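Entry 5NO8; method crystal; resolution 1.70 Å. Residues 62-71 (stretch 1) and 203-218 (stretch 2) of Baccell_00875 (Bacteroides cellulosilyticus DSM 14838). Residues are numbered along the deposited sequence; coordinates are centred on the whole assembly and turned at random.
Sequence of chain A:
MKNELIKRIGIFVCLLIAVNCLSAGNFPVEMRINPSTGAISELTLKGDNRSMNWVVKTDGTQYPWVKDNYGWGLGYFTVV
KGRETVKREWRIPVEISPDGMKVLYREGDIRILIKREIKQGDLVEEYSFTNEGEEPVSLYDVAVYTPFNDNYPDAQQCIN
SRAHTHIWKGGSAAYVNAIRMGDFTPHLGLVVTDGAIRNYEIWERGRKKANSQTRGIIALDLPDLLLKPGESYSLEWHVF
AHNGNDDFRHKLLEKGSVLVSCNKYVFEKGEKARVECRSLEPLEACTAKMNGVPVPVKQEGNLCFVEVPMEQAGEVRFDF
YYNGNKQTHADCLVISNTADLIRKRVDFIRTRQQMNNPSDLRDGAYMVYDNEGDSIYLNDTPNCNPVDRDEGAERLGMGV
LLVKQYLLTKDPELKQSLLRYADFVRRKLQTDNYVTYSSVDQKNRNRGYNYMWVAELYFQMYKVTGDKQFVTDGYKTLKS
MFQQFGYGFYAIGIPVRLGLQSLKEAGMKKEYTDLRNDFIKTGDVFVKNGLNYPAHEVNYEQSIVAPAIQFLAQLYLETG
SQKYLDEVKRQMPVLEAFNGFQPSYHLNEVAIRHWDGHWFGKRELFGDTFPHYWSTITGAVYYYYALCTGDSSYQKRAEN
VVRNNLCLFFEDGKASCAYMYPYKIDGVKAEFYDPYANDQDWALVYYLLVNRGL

Stretch 1, residues 62-71: QYPWVKDNYG
Stretch 2 203-218: WERGRKKANSQTRGII

Three aromatic side chains of the first stretch, Tyr 63, Trp 65 and Tyr 70, point from CA to CB toward the second stretch and set the terms of this contact, which buries 532 Å² summed over both sides. Its apolar centre is built on Ile 217, whose side chain (chi1 m, chi2 m) meets two residues. Ile 217 CG1 lies over one face of the Tyr 70 ring, Ile 217 CG2 comes 3.7 Å from Tyr 70 CD1, and Ile 217 CD1 sits 3.8 Å from Val 66 CG1 (chi1 t). Tyr 70 (phi/psi -93/8, chi1 -71°, chi2 -60°) also touches Trp 203, with Tyr 70 CE1 3.9 Å from Trp 203 CB; the indole of Trp 203 (chi1 m) leads away. Trp 203 and Ile 217 are themselves tied by paired backbone hydrogen bonds, Trp 203 N to Ile 217 O at 2.9 Å and Ile 217 N to Trp 203 O at 2.8 Å, so the apolar surface offered to Tyr 70 rests on a hydrogen-bonded backbone pair.

The register follows from the CA pairs: Tyr 70 to Ile 217 at 7.5 Å, Val 66 to Glu 204 at 7.7 Å and Trp 65 to Lys 209 at 7.4 Å. The order is not monotonic, so no single direction relates the chains. Stretch 1 reaches these positions through a type I turn from Tyr 63 to Val 66, closed by Val 66 N to Tyr 63 O at 3.0 Å, and a 3-10 segment over 68-70.

Trp 65 (phi/psi -89/-4; chi1 55°, p; chi2 88°) packs on backbone as well as on side chain, its closest approach being Trp 65 CZ2 to Lys 209 C at 3.2 Å. Lys 209 CA stands 3.7 Å from the centroid of the Trp 65 six-membered ring, 26° off the normal, a CH-pi contact over the face. The type I turn from Gly 206 to Lys 209, closed by Lys 209 N to Gly 206 O at 2.9 Å, helps present this backbone to the indole. Ala 210, at phi/psi 69/16, adds its methyl, with Ala 210 CB 3.9 Å from Trp 65 CZ2 and 4.2 Å from Tyr 63 CE1 (chi1 -60°, chi2 -76°); one small side chain thus serves two aromatics.

At the polar edge, Glu 204 takes the positive phi/psi of 67/53, points CA to CB toward stretch 1 and takes chi1 m, chi2 m, chi3 -28°. Tyr 70 OH donates to Glu 204 OE2 at 2.5 Å, near the plane of the tyrosine ring and the one direct hydrogen bond between the stretches. The other carboxylate oxygen, Glu 204 OE1, forms a 2.8 Å salt bridge with Lys 209 NZ, at the end of a chain extended beyond chi1 (m, t, t, t). The carboxylate therefore joins the tyrosine to the lysine whose CA supports Trp 65.

Water completes the edge. One molecule accepts from Trp 65 NE1 at 2.8 Å and donates to Glu 204 O at 2.6 Å and Lys 209 O at 3.2 Å. Another bonds to Tyr 63 OH at 2.5 Å and donates to Gln 213 O at 2.8 Å, bridging a phenol and a carbonyl that lie 4.2 Å apart.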

ATOM      1  N   GLN A  62     -21.845   6.106 -11.545  1.00 22.79           N
ATOM      2  CA  GLN A  62     -20.577   5.382 -11.560  1.00 21.19           C
ATOM      3  C   GLN A  62     -20.654   4.186 -10.638  1.00 21.15           C
ATOM      4  O   GLN A  62     -20.266   3.086 -11.017  1.00 21.74           O
ATOM      5  CB  GLN A  62     -19.437   6.319 -11.171  1.00 20.81           C
ATOM      6  CG  GLN A  62     -18.077   5.704 -11.390  1.00 20.57           C
ATOM      7  CD  GLN A  62     -16.939   6.678 -11.219  1.00 20.41           C
ATOM      8  OE1 GLN A  62     -17.137   7.894 -11.216  1.00 21.06           O
ATOM      9  NE2 GLN A  62     -15.716   6.140 -11.138  1.00 21.63           N
ATOM     10  N   TYR A  63     -21.083   4.414  -9.402  1.00 21.32           N
ATOM     11  CA  TYR A  63     -21.454   3.354  -8.462  1.00 20.86           C
ATOM     12  C   TYR A  63     -22.844   3.665  -7.921  1.00 21.04           C
ATOM     13  O   TYR A  63     -23.084   4.797  -7.443  1.00 20.51           O
ATOM     14  CB  TYR A  63     -20.440   3.254  -7.298  1.00 20.68           C
ATOM     15  CG  TYR A  63     -19.051   2.957  -7.777  1.00 20.26           C
ATOM     16  CD1 TYR A  63     -18.703   1.678  -8.185  1.00 21.72           C
ATOM     17  CD2 TYR A  63     -18.090   3.977  -7.890  1.00 21.85           C
ATOM     18  CE1 TYR A  63     -17.433   1.399  -8.657  1.00 23.08           C
ATOM     19  CE2 TYR A  63     -16.811   3.713  -8.358  1.00 21.91           C
ATOM     20  CZ  TYR A  63     -16.494   2.421  -8.732  1.00 23.06           C
ATOM     21  OH  TYR A  63     -15.259   2.128  -9.185  1.00 23.33           O
ATOM     22  N   PRO A  64     -23.778   2.701  -8.001  1.00 22.56           N
ATOM     23  CA  PRO A  64     -25.176   3.028  -7.635  1.00 24.48           C
ATOM     24  C   PRO A  64     -25.377   3.490  -6.188  1.00 24.89           C
ATOM     25  O   PRO A  64     -26.268   4.303  -5.916  1.00 25.10           O
ATOM     26  CB  PRO A  64     -25.958   1.727  -7.941  1.00 25.80           C
ATOM     27  CG  PRO A  64     -24.944   0.723  -8.330  1.00 26.79           C
ATOM     28  CD  PRO A  64     -23.698   1.433  -8.737  1.00 23.38           C
ATOM     29  N   TRP A  65     -24.491   3.058  -5.295  1.00 21.95           N
ATOM     30  CA  TRP A  65     -24.575   3.394  -3.873  1.00 21.73           C
ATOM     31  C   TRP A  65     -23.829   4.699  -3.551  1.00 19.75           C
ATOM     32  O   TRP A  65     -23.854   5.146  -2.417  1.00 22.49           O
ATOM     33  CB  TRP A  65     -24.051   2.213  -3.011  1.00 21.86           C
ATOM     34  CG  TRP A  65     -22.676   1.806  -3.409  1.00 21.69           C
ATOM     35  CD1 TRP A  65     -21.525   2.314  -2.940  1.00 21.33           C
ATOM     36  CD2 TRP A  65     -22.314   0.838  -4.414  1.00 21.66           C
ATOM     37  NE1 TRP A  65     -20.454   1.737  -3.576  1.00 21.37           N
ATOM     38  CE2 TRP A  65     -20.905   0.830  -4.490  1.00 21.14           C
ATOM     39  CE3 TRP A  65     -23.045  -0.001  -5.268  1.00 23.84           C
ATOM     40  CZ2 TRP A  65     -20.199   0.024  -5.381  1.00 21.80           C
ATOM     41  CZ3 TRP A  65     -22.339  -0.820  -6.170  1.00 22.68           C
ATOM     42  CH2 TRP A  65     -20.931  -0.816  -6.205  1.00 22.39           C
ATOM     43  N   VAL A  66     -23.149   5.302  -4.523  1.00 18.57           N
ATOM     44  CA  VAL A  66     -22.448   6.569  -4.306  1.00 19.16           C
ATOM     45  C   VAL A  66     -23.296   7.690  -4.901  1.00 19.18           C
ATOM     46  O   VAL A  66     -23.254   7.950  -6.111  1.00 18.74           O
ATOM     47  CB  VAL A  66     -21.044   6.590  -4.931  1.00 19.64           C
ATOM     48  CG1 VAL A  66     -20.387   7.953  -4.681  1.00 20.89           C
ATOM     49  CG2 VAL A  66     -20.172   5.482  -4.359  1.00 20.95           C
ATOM     50  N   LYS A  67     -24.010   8.365  -4.009  1.00 20.25           N
ATOM     51  CA  LYS A  67     -24.964   9.406  -4.365  1.00 21.63           C
ATOM     52  C   LYS A  67     -24.507  10.773  -3.837  1.00 20.83           C
ATOM     53  O   LYS A  67     -23.356  10.920  -3.361  1.00 18.93           O
ATOM     54  CB  LYS A  67     -26.353   8.990  -3.865  1.00 25.74           C
ATOM     55  CG  LYS A  67     -26.838   7.739  -4.590  1.00 30.96           C
ATOM     56  CD  LYS A  67     -28.209   7.278  -4.125  1.00 35.03           C
ATOM     57  CE  LYS A  67     -28.165   6.776  -2.683  1.00 41.46           C
ATOM     58  NZ  LYS A  67     -28.888   5.480  -2.556  1.00 43.73           N
ATOM     59  N   ASP A  68     -25.387  11.779  -3.925  1.00 18.72           N
ATOM     60  CA  ASP A  68     -24.926  13.156  -3.855  1.00 19.82           C
ATOM     61  C   ASP A  68     -24.471  13.658  -2.472  1.00 17.74           C
ATOM     62  O   ASP A  68     -23.877  14.706  -2.383  1.00 18.02           O
ATOM     63  CB  ASP A  68     -25.935  14.096  -4.520  1.00 21.65           C
ATOM     64  CG  ASP A  68     -27.190  14.334  -3.683  1.00 24.45           C
ATOM     65  OD1 ASP A  68     -27.308  13.865  -2.513  1.00 25.27           O
ATOM     66  OD2 ASP A  68     -28.078  15.031  -4.228  1.00 25.91           O
ATOM     67  N   ASN A  69     -24.696  12.895  -1.412  1.00 17.98           N
ATOM     68  CA  ASN A  69     -24.160  13.262  -0.090  1.00 16.43           C
ATOM     69  C   ASN A  69     -22.627  13.206  -0.016  1.00 16.19           C
ATOM     70  O   ASN A  69     -22.044  13.864   0.868  1.00 15.69           O
ATOM     71  CB  ASN A  69     -24.745  12.372   0.987  1.00 17.84           C
ATOM     72  CG  ASN A  69     -24.251  10.959   0.887  1.00 19.03           C
ATOM     73  OD1 ASN A  69     -24.670  10.228   0.000  1.00 19.56           O
ATOM     74  ND2 ASN A  69     -23.310  10.580   1.768  1.00 18.93           N
ATOM     75  N   TYR A  70     -22.008  12.454  -0.948  1.00 14.56           N
ATOM     76  CA  TYR A  70     -20.546  12.296  -1.034  1.00 15.50           C
ATOM     77  C   TYR A  70     -19.832  13.261  -1.968  1.00 14.89           C
ATOM     78  O   TYR A  70     -18.622  13.129  -2.215  1.00 15.21           O
ATOM     79  CB  TYR A  70     -20.201  10.866  -1.460  1.00 14.83           C
ATOM     80  CG  TYR A  70     -20.468   9.832  -0.410  1.00 15.36           C
ATOM     81  CD1 TYR A  70     -19.811   9.896   0.827  1.00 15.43           C
ATOM     82  CD2 TYR A  70     -21.304   8.762  -0.646  1.00 15.75           C
ATOM     83  CE1 TYR A  70     -20.030   8.945   1.799  1.00 14.98           C
ATOM     84  CE2 TYR A  70     -21.528   7.787   0.332  1.00 15.77           C
ATOM     85  CZ  TYR A  70     -20.868   7.885   1.541  1.00 15.16           C
ATOM     86  OH  TYR A  70     -21.052   6.939   2.490  1.00 16.45           O
ATOM     87  N   GLY A  71     -20.551  14.249  -2.483  1.00 15.47           N
ATOM     88  CA  GLY A  71     -19.942  15.259  -3.331  1.00 14.51           C
ATOM     89  C   GLY A  71     -18.753  15.962  -2.685  1.00 14.13           C
ATOM     90  O   GLY A  71     -18.763  16.247  -1.495  1.00 15.27           O
ATOM     91  N   TRP A 203     -15.008   5.652   3.136  1.00 13.52           N
ATOM     92  CA  TRP A 203     -16.420   5.294   3.172  1.00 13.54           C
ATOM     93  C   TRP A 203     -16.776   4.419   1.969  1.00 14.05           C
ATOM     94  O   TRP A 203     -16.098   4.477   0.948  1.00 13.64           O
ATOM     95  CB  TRP A 203     -17.311   6.557   3.187  1.00 13.51           C
ATOM     96  CG  TRP A 203     -17.118   7.392   4.376  1.00 13.15           C
ATOM     97  CD1 TRP A 203     -16.304   8.471   4.494  1.00 13.86           C
ATOM     98  CD2 TRP A 203     -17.718   7.202   5.637  1.00 13.44           C
ATOM     99  NE1 TRP A 203     -16.383   8.986   5.762  1.00 13.84           N
ATOM    100  CE2 TRP A 203     -17.231   8.215   6.492  1.00 13.56           C
ATOM    101  CE3 TRP A 203     -18.640   6.280   6.136  1.00 13.67           C
ATOM    102  CZ2 TRP A 203     -17.642   8.335   7.824  1.00 14.03           C
ATOM    103  CZ3 TRP A 203     -19.013   6.367   7.445  1.00 13.77           C
ATOM    104  CH2 TRP A 203     -18.527   7.400   8.282  1.00 14.04           C
ATOM    105  N   GLU A 204     -17.831   3.616   2.134  1.00 14.73           N
ATOM    106  CA  GLU A 204     -18.424   2.776   1.064  1.00 15.90           C
ATOM    107  C   GLU A 204     -17.518   1.634   0.565  1.00 17.09           C
ATOM    108  O   GLU A 204     -17.248   1.466  -0.642  1.00 18.13           O
ATOM    109  CB  GLU A 204     -18.920   3.631  -0.092  1.00 16.65           C
ATOM    110  CG  GLU A 204     -19.929   4.695   0.303  1.00 17.29           C
ATOM    111  CD  GLU A 204     -21.225   4.096   0.834  1.00 19.45           C
ATOM    112  OE1 GLU A 204     -21.572   2.972   0.423  1.00 21.10           O
ATOM    113  OE2 GLU A 204     -21.894   4.722   1.677  1.00 21.08           O
ATOM    114  N   ARG A 205     -17.060   0.841   1.512  1.00 17.28           N
ATOM    115  CA  ARG A 205     -16.452  -0.443   1.188  1.00 17.91           C
ATOM    116  C   ARG A 205     -17.398  -1.579   1.576  1.00 19.01           C
ATOM    117  O   ARG A 205     -18.216  -1.444   2.498  1.00 18.81           O
ATOM    118  CB  ARG A 205     -15.119  -0.596   1.900  1.00 18.56           C
ATOM    119  CG  ARG A 205     -14.117   0.504   1.566  1.00 17.84           C
ATOM    120  CD  ARG A 205     -13.803   0.622   0.075  1.00 17.85           C
ATOM    121  NE  ARG A 205     -13.314  -0.610  -0.578  1.00 18.54           N
ATOM    122  CZ  ARG A 205     -12.041  -1.027  -0.632  1.00 18.06           C
ATOM    123  NH1 ARG A 205     -11.057  -0.340  -0.045  1.00 18.17           N
ATOM    124  NH2 ARG A 205     -11.739  -2.178  -1.257  1.00 18.19           N
ATOM    125  N   GLY A 206     -17.249  -2.710   0.900  1.00 19.98           N
ATOM    126  CA  GLY A 206     -18.081  -3.891   1.188  1.00 20.84           C
ATOM    127  C   GLY A 206     -18.105  -4.871   0.045  1.00 21.33           C
ATOM    128  O   GLY A 206     -17.880  -4.501  -1.111  1.00 19.85           O
ATOM    129  N   ARG A 207     -18.422  -6.119   0.371  1.00 24.89           N
ATOM    130  CA  ARG A 207     -18.565  -7.169  -0.632  1.00 27.47           C
ATOM    131  C   ARG A 207     -19.562  -6.760  -1.724  1.00 28.38           C
ATOM    132  O   ARG A 207     -19.315  -6.989  -2.911  1.00 30.50           O
ATOM    133  CB  ARG A 207     -18.980  -8.474   0.054  1.00 28.65           C
ATOM    134  N   LYS A 208     -20.650  -6.105  -1.325  1.00 28.41           N
ATOM    135  CA  LYS A 208     -21.681  -5.617  -2.271  1.00 30.15           C
ATOM    136  C   LYS A 208     -21.440  -4.194  -2.808  1.00 30.15           C
ATOM    137  O   LYS A 208     -22.318  -3.616  -3.472  1.00 29.93           O
ATOM    138  CB  LYS A 208     -23.046  -5.659  -1.587  1.00 30.95           C
ATOM    139  N   LYS A 209     -20.277  -3.609  -2.504  1.00 26.18           N
ATOM    140  CA  LYS A 209     -19.935  -2.268  -2.956  1.00 24.90           C
ATOM    141  C   LYS A 209     -18.641  -2.318  -3.761  1.00 23.61           C
ATOM    142  O   LYS A 209     -17.696  -1.560  -3.520  1.00 22.49           O
ATOM    143  CB  LYS A 209     -19.849  -1.326  -1.746  1.00 25.43           C
ATOM    144  CG  LYS A 209     -21.172  -1.174  -1.041  1.00 27.74           C
ATOM    145  CD  LYS A 209     -21.100  -0.245   0.144  1.00 28.89           C
ATOM    146  CE  LYS A 209     -22.501  -0.029   0.694  1.00 32.00           C
ATOM    147  NZ  LYS A 209     -22.428   0.804   1.924  1.00 33.08           N
ATOM    148  N   ALA A 210     -18.628  -3.236  -4.729  1.00 22.18           N
ATOM    149  CA  ALA A 210     -17.534  -3.467  -5.650  1.00 21.49           C
ATOM    150  C   ALA A 210     -16.269  -4.062  -4.991  1.00 21.71           C
ATOM    151  O   ALA A 210     -15.240  -4.106  -5.644  1.00 21.16           O
ATOM    152  CB  ALA A 210     -17.213  -2.216  -6.452  1.00 21.34           C
ATOM    153  N   ASN A 211     -16.394  -4.606  -3.772  1.00 21.70           N
ATOM    154  CA  ASN A 211     -15.362  -5.457  -3.136  1.00 22.34           C
ATOM    155  C   ASN A 211     -13.968  -4.820  -3.288  1.00 20.94           C
ATOM    156  O   ASN A 211     -13.810  -3.674  -2.885  1.00 20.21           O
ATOM    157  CB  ASN A 211     -15.467  -6.947  -3.589  1.00 25.40           C
ATOM    158  CG  ASN A 211     -15.392  -7.134  -5.099  1.00 28.16           C
ATOM    159  OD1 ASN A 211     -16.410  -7.003  -5.815  1.00 31.35           O
ATOM    160  ND2 ASN A 211     -14.195  -7.475  -5.601  1.00 26.90           N
ATOM    161  N   SER A 212     -12.988  -5.514  -3.882  1.00 19.33           N
ATOM    162  CA  SER A 212     -11.629  -5.009  -4.052  1.00 20.06           C
ATOM    163  C   SER A 212     -11.419  -3.949  -5.125  1.00 19.95           C
ATOM    164  O   SER A 212     -10.313  -3.393  -5.228  1.00 19.40           O
ATOM    165  CB  SER A 212     -10.695  -6.207  -4.363  1.00 20.63           C
ATOM    166  OG  SER A 212     -10.961  -7.304  -3.472  1.00 20.88           O
ATOM    167  N   GLN A 213     -12.450  -3.659  -5.933  1.00 18.93           N
ATOM    168  CA  GLN A 213     -12.271  -2.923  -7.178  1.00 19.91           C
ATOM    169  C   GLN A 213     -12.409  -1.405  -7.042  1.00 19.25           C
ATOM    170  O   GLN A 213     -12.386  -0.681  -8.039  1.00 17.91           O
ATOM    171  CB  GLN A 213     -13.285  -3.403  -8.229  1.00 21.52           C
ATOM    172  CG  GLN A 213     -13.498  -4.904  -8.336  1.00 23.21           C
ATOM    173  CD  GLN A 213     -12.218  -5.668  -8.605  1.00 24.19           C
ATOM    174  OE1 GLN A 213     -11.246  -5.128  -9.138  1.00 25.86           O
ATOM    175  NE2 GLN A 213     -12.223  -6.942  -8.250  1.00 25.73           N
ATOM    176  N   THR A 214     -12.548  -0.925  -5.805  1.00 17.10           N
ATOM    177  CA  THR A 214     -12.615   0.491  -5.556  1.00 16.67           C
ATOM    178  C   THR A 214     -11.969   0.817  -4.238  1.00 15.80           C
ATOM    179  O   THR A 214     -12.111   0.051  -3.317  1.00 15.63           O
ATOM    180  CB  THR A 214     -14.064   0.982  -5.504  1.00 16.46           C
ATOM    181  OG1 THR A 214     -14.058   2.383  -5.241  1.00 17.37           O
ATOM    182  CG2 THR A 214     -14.901   0.281  -4.427  1.00 16.36           C
ATOM    183  N   ARG A 215     -11.322   1.973  -4.165  1.00 15.63           N
ATOM    184  CA  ARG A 215     -10.741   2.423  -2.925  1.00 16.09           C
ATOM    185  C   ARG A 215     -11.812   2.987  -2.008  1.00 16.85           C
ATOM    186  O   ARG A 215     -11.587   3.168  -0.812  1.00 16.60           O
ATOM    187  CB  ARG A 215      -9.664   3.437  -3.183  1.00 16.64           C
ATOM    188  CG  ARG A 215      -8.752   3.655  -1.992  1.00 16.86           C
ATOM    189  CD  ARG A 215      -7.462   4.251  -2.420  1.00 16.97           C
ATOM    190  NE  ARG A 215      -6.637   4.604  -1.277  1.00 16.58           N
ATOM    191  CZ  ARG A 215      -5.591   5.405  -1.355  1.00 17.45           C
ATOM    192  NH1 ARG A 215      -5.219   5.943  -2.535  1.00 17.36           N
ATOM    193  NH2 ARG A 215      -4.907   5.681  -0.247  1.00 17.40           N
ATOM    194  N   GLY A 216     -12.992   3.262  -2.559  1.00 15.87           N
ATOM    195  CA  GLY A 216     -14.056   3.868  -1.814  1.00 15.49           C
ATOM    196  C   GLY A 216     -13.995   5.388  -1.892  1.00 15.44           C
ATOM    197  O   GLY A 216     -13.395   5.964  -2.804  1.00 16.73           O
ATOM    198  N   ILE A 217     -14.684   6.022  -0.957  1.00 14.94           N
ATOM    199  CA  ILE A 217     -14.838   7.471  -0.914  1.00 14.56           C
ATOM    200  C   ILE A 217     -13.969   8.027   0.200  1.00 13.90           C
ATOM    201  O   ILE A 217     -14.196   7.715   1.339  1.00 13.87           O
ATOM    202  CB  ILE A 217     -16.291   7.891  -0.666  1.00 15.64           C
ATOM    203  CG1 ILE A 217     -17.224   7.336  -1.762  1.00 16.07           C
ATOM    204  CG2 ILE A 217     -16.423   9.415  -0.565  1.00 15.94           C
ATOM    205  CD1 ILE A 217     -16.888   7.743  -3.170  1.00 16.71           C
ATOM    206  N   ILE A 218     -13.024   8.872  -0.161  1.00 13.24           N
ATOM    207  CA  ILE A 218     -12.070   9.473   0.798  1.00 13.60           C
ATOM    208  C   ILE A 218     -12.697  10.701   1.462  1.00 14.17           C
ATOM    209  O   ILE A 218     -13.299  11.527   0.784  1.00 14.72           O
ATOM    210  CB  ILE A 218     -10.769   9.865   0.078  1.00 14.45           C
ATOM    211  CG1 ILE A 218     -10.054   8.593  -0.438  1.00 15.56           C
ATOM    212  CG2 ILE A 218      -9.863  10.705   0.973  1.00 14.29           C
ATOM    213  CD1 ILE A 218      -9.170   8.811  -1.633  1.00 17.24           C
TER
HETATM  214  O   HOH W   1     -14.547  -0.244  -9.784  1.00 23.55           O
HETATM  215  O   HOH W   2     -17.721   1.577  -3.146  1.00 24.52           O
HETATM  216  O   HOH W   3     -24.724   5.335   0.506  1.00 52.83           O